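Putative pachytene checkpoint protein 2 (Caenorhabditis elegans, PDB 4XGU) probably acts as an AAA+ ATPase that binds and hydrolyses ATP to remodel partner proteins, with a key role in meiotic chromosome recombination. Local coordinates at residues I15-F21 with F33-I37. Residues are numbered along the deposited sequence.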
loop_
_atom_site.group_PDB
_atom_site.type_symbol
_atom_site.label_atom_id
_atom_site.label_comp_id
_atom_site.label_asym_id
_atom_site.label_seq_id
_atom_site.Cartn_x
_atom_site.Cartn_y
_atom_site.Cartn_z
ATOM N N ILE B 15 -8.788 -56.805 0.435
ATOM C CA ILE B 15 -9.462 -57.687 1.376
ATOM C C ILE B 15 -9.042 -57.389 2.808
ATOM O O ILE B 15 -7.864 -57.484 3.150
ATOM C CB ILE B 15 -9.169 -59.163 1.063
ATOM C CG1 ILE B 15 -9.642 -59.513 -0.350
ATOM C CG2 ILE B 15 -9.832 -60.070 2.087
ATOM C CD1 ILE B 15 -9.313 -60.934 -0.766
ATOM N N ARG B 16 -10.009 -57.025 3.643
ATOM C CA ARG B 16 -9.739 -56.768 5.052
ATOM C C ARG B 16 -9.903 -58.037 5.882
ATOM O O ARG B 16 -11.001 -58.587 5.975
ATOM C CB ARG B 16 -10.664 -55.674 5.590
ATOM C CG ARG B 16 -10.332 -55.235 7.008
ATOM C CD ARG B 16 -11.576 -54.833 7.776
ATOM N NE ARG B 16 -12.387 -53.860 7.052
ATOM C CZ ARG B 16 -13.578 -53.437 7.462
ATOM N NH1 ARG B 16 -14.092 -53.903 8.593
ATOM N NH2 ARG B 16 -14.256 -52.552 6.747
ATOM N N ILE B 17 -8.811 -58.498 6.485
ATOM C CA ILE B 17 -8.866 -59.648 7.383
ATOM C C ILE B 17 -9.030 -59.222 8.837
ATOM O O ILE B 17 -8.944 -58.036 9.163
ATOM C CB ILE B 17 -7.605 -60.520 7.275
ATOM C CG1 ILE B 17 -6.354 -59.641 7.279
ATOM C CG2 ILE B 17 -7.657 -61.384 6.028
ATOM C CD1 ILE B 17 -5.069 -60.415 7.114
ATOM N N CYS B 18 -9.268 -60.196 9.707
ATOM C CA CYS B 18 -9.380 -59.934 11.136
ATOM C C CYS B 18 -8.013 -59.633 11.731
ATOM O O CYS B 18 -6.989 -60.027 11.176
ATOM C CB CYS B 18 -10.014 -61.124 11.862
ATOM S SG CYS B 18 -11.759 -60.901 12.289
ATOM N N GLN B 19 -8.001 -58.934 12.862
ATOM C CA GLN B 19 -6.759 -58.703 13.588
ATOM C C GLN B 19 -6.234 -60.030 14.111
ATOM O O GLN B 19 -5.032 -60.293 14.056
ATOM C CB GLN B 19 -6.956 -57.714 14.741
ATOM C CG GLN B 19 -7.069 -56.252 14.321
ATOM C CD GLN B 19 -8.444 -55.894 13.788
ATOM O OE1 GLN B 19 -9.402 -56.655 13.937
ATOM N NE2 GLN B 19 -8.549 -54.725 13.165
ATOM N N LYS B 20 -7.141 -60.868 14.609
ATOM C CA LYS B 20 -6.774 -62.180 15.139
ATOM C C LYS B 20 -6.198 -63.080 14.053
ATOM O O LYS B 20 -5.469 -64.025 14.349
ATOM C CB LYS B 20 -7.980 -62.857 15.802
ATOM C CG LYS B 20 -8.320 -62.294 17.181
ATOM C CD LYS B 20 -8.825 -63.373 18.132
ATOM C CE LYS B 20 -10.339 -63.362 18.242
ATOM N NZ LYS B 20 -10.839 -64.476 19.100
ATOM N N PHE B 21 -6.531 -62.785 12.800
ATOM C CA PHE B 21 -5.909 -63.466 11.673
ATOM C C PHE B 21 -4.433 -63.075 11.613
ATOM O O PHE B 21 -4.108 -61.898 11.443
ATOM C CB PHE B 21 -6.613 -63.110 10.359
ATOM C CG PHE B 21 -6.391 -64.109 9.252
ATOM C CD1 PHE B 21 -5.125 -64.307 8.715
ATOM C CD2 PHE B 21 -7.454 -64.834 8.737
ATOM C CE1 PHE B 21 -4.924 -65.219 7.700
ATOM C CE2 PHE B 21 -7.259 -65.747 7.722
ATOM C CZ PHE B 21 -5.993 -65.941 7.202
ATOM N N PHE B 33 -7.688 -67.329 -0.659
ATOM C CA PHE B 33 -8.139 -65.962 -0.884
ATOM C C PHE B 33 -8.500 -65.738 -2.346
ATOM O O PHE B 33 -9.448 -65.020 -2.655
ATOM C CB PHE B 33 -7.070 -64.958 -0.454
ATOM C CG PHE B 33 -7.087 -64.649 1.011
ATOM C CD1 PHE B 33 -7.982 -63.727 1.524
ATOM C CD2 PHE B 33 -6.212 -65.280 1.876
ATOM C CE1 PHE B 33 -8.006 -63.441 2.873
ATOM C CE2 PHE B 33 -6.228 -64.996 3.227
ATOM C CZ PHE B 33 -7.127 -64.076 3.726
ATOM N N GLU B 34 -7.742 -66.357 -3.245
ATOM C CA GLU B 34 -7.966 -66.174 -4.672
ATOM C C GLU B 34 -9.255 -66.867 -5.108
ATOM O O GLU B 34 -9.948 -66.402 -6.015
ATOM C CB GLU B 34 -6.774 -66.696 -5.472
ATOM C CG GLU B 34 -6.827 -66.352 -6.948
ATOM C CD GLU B 34 -5.492 -66.532 -7.636
ATOM O OE1 GLU B 34 -5.404 -66.226 -8.845
ATOM O OE2 GLU B 34 -4.530 -66.973 -6.968
ATOM N N GLU B 35 -9.568 -67.978 -4.447
ATOM C CA GLU B 35 -10.809 -68.696 -4.695
ATOM C C GLU B 35 -11.991 -67.840 -4.246
ATOM O O GLU B 35 -13.016 -67.765 -4.930
ATOM C CB GLU B 35 -10.797 -70.047 -3.971
ATOM C CG GLU B 35 -11.170 -71.250 -4.840
ATOM C CD GLU B 35 -10.183 -71.512 -5.972
ATOM O OE1 GLU B 35 -9.085 -70.909 -5.980
ATOM O OE2 GLU B 35 -10.507 -72.332 -6.859
ATOM N N LEU B 36 -11.833 -67.188 -3.097
ATOM C CA LEU B 36 -12.827 -66.248 -2.584
ATOM C C LEU B 36 -13.119 -65.133 -3.582
ATOM O O LEU B 36 -14.275 -64.793 -3.826
ATOM C CB LEU B 36 -12.352 -65.639 -1.264
ATOM C CG LEU B 36 -13.114 -64.400 -0.787
ATOM C CD1 LEU B 36 -14.539 -64.757 -0.387
ATOM C CD2 LEU B 36 -12.383 -63.699 0.355
ATOM N N ILE B 37 -12.061 -64.567 -4.149
ATOM C CA ILE B 37 -12.192 -63.457 -5.082
ATOM C C ILE B 37 -12.859 -63.898 -6.385
ATOM O O ILE B 37 -13.637 -63.150 -6.975
ATOM C CB ILE B 37 -10.821 -62.827 -5.377
ATOM C CG1 ILE B 37 -10.242 -62.230 -4.094
ATOM C CG2 ILE B 37 -10.932 -61.749 -6.436
ATOM C CD1 ILE B 37 -8.832 -61.727 -4.244
#
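Ile15 provides the main anchor on the strand side, with 82 Å² of its surface covered by the 33-37 helical turn. Ile15 CD1 lies 3.8 Å from Phe33 CD1, 3.6 Å from Ile37 CD1 and 4.3 Å from Leu36 CD2, so one methyl group meets three helix residues. The CA atoms of Ile15 and Phe33, the nearest across the pair, are still 8.7 Å apart; side chains alone therefore bridge the gap, through apolar packing. Arg16 points the other way, as alternation along a strand predicts, and its NH2 forms a salt bridge with Asp133 OD2. Ile17 turns back toward the helix and sets its CG2 3.6 Å from Phe33 CZ, at the edge of that ring. The chain then bends away through Cys18, Gln19 and Lys20, a turn spanned by a weak backbone hydrogen bond of 3.2 Å from Phe21 N to Cys18 O. Phe21 CZ lies 4.1 Å from Phe33 CE2; centroids 6.0 Å apart and planes at 59° make this an oblique aromatic contact. The buried helix face, with Phe33, Leu36 and Ile37 spaced i, i+3, i+4, thus packs on a sheet of the Pch2 N-terminal domain. In that sheet, strand 12-16 is central between antiparallel 68-72 and parallel 95-98, and helix 30-41 reaches both flanking strands, Leu36 touching Leu69 and Ile37 touching Ile71 and Ile95.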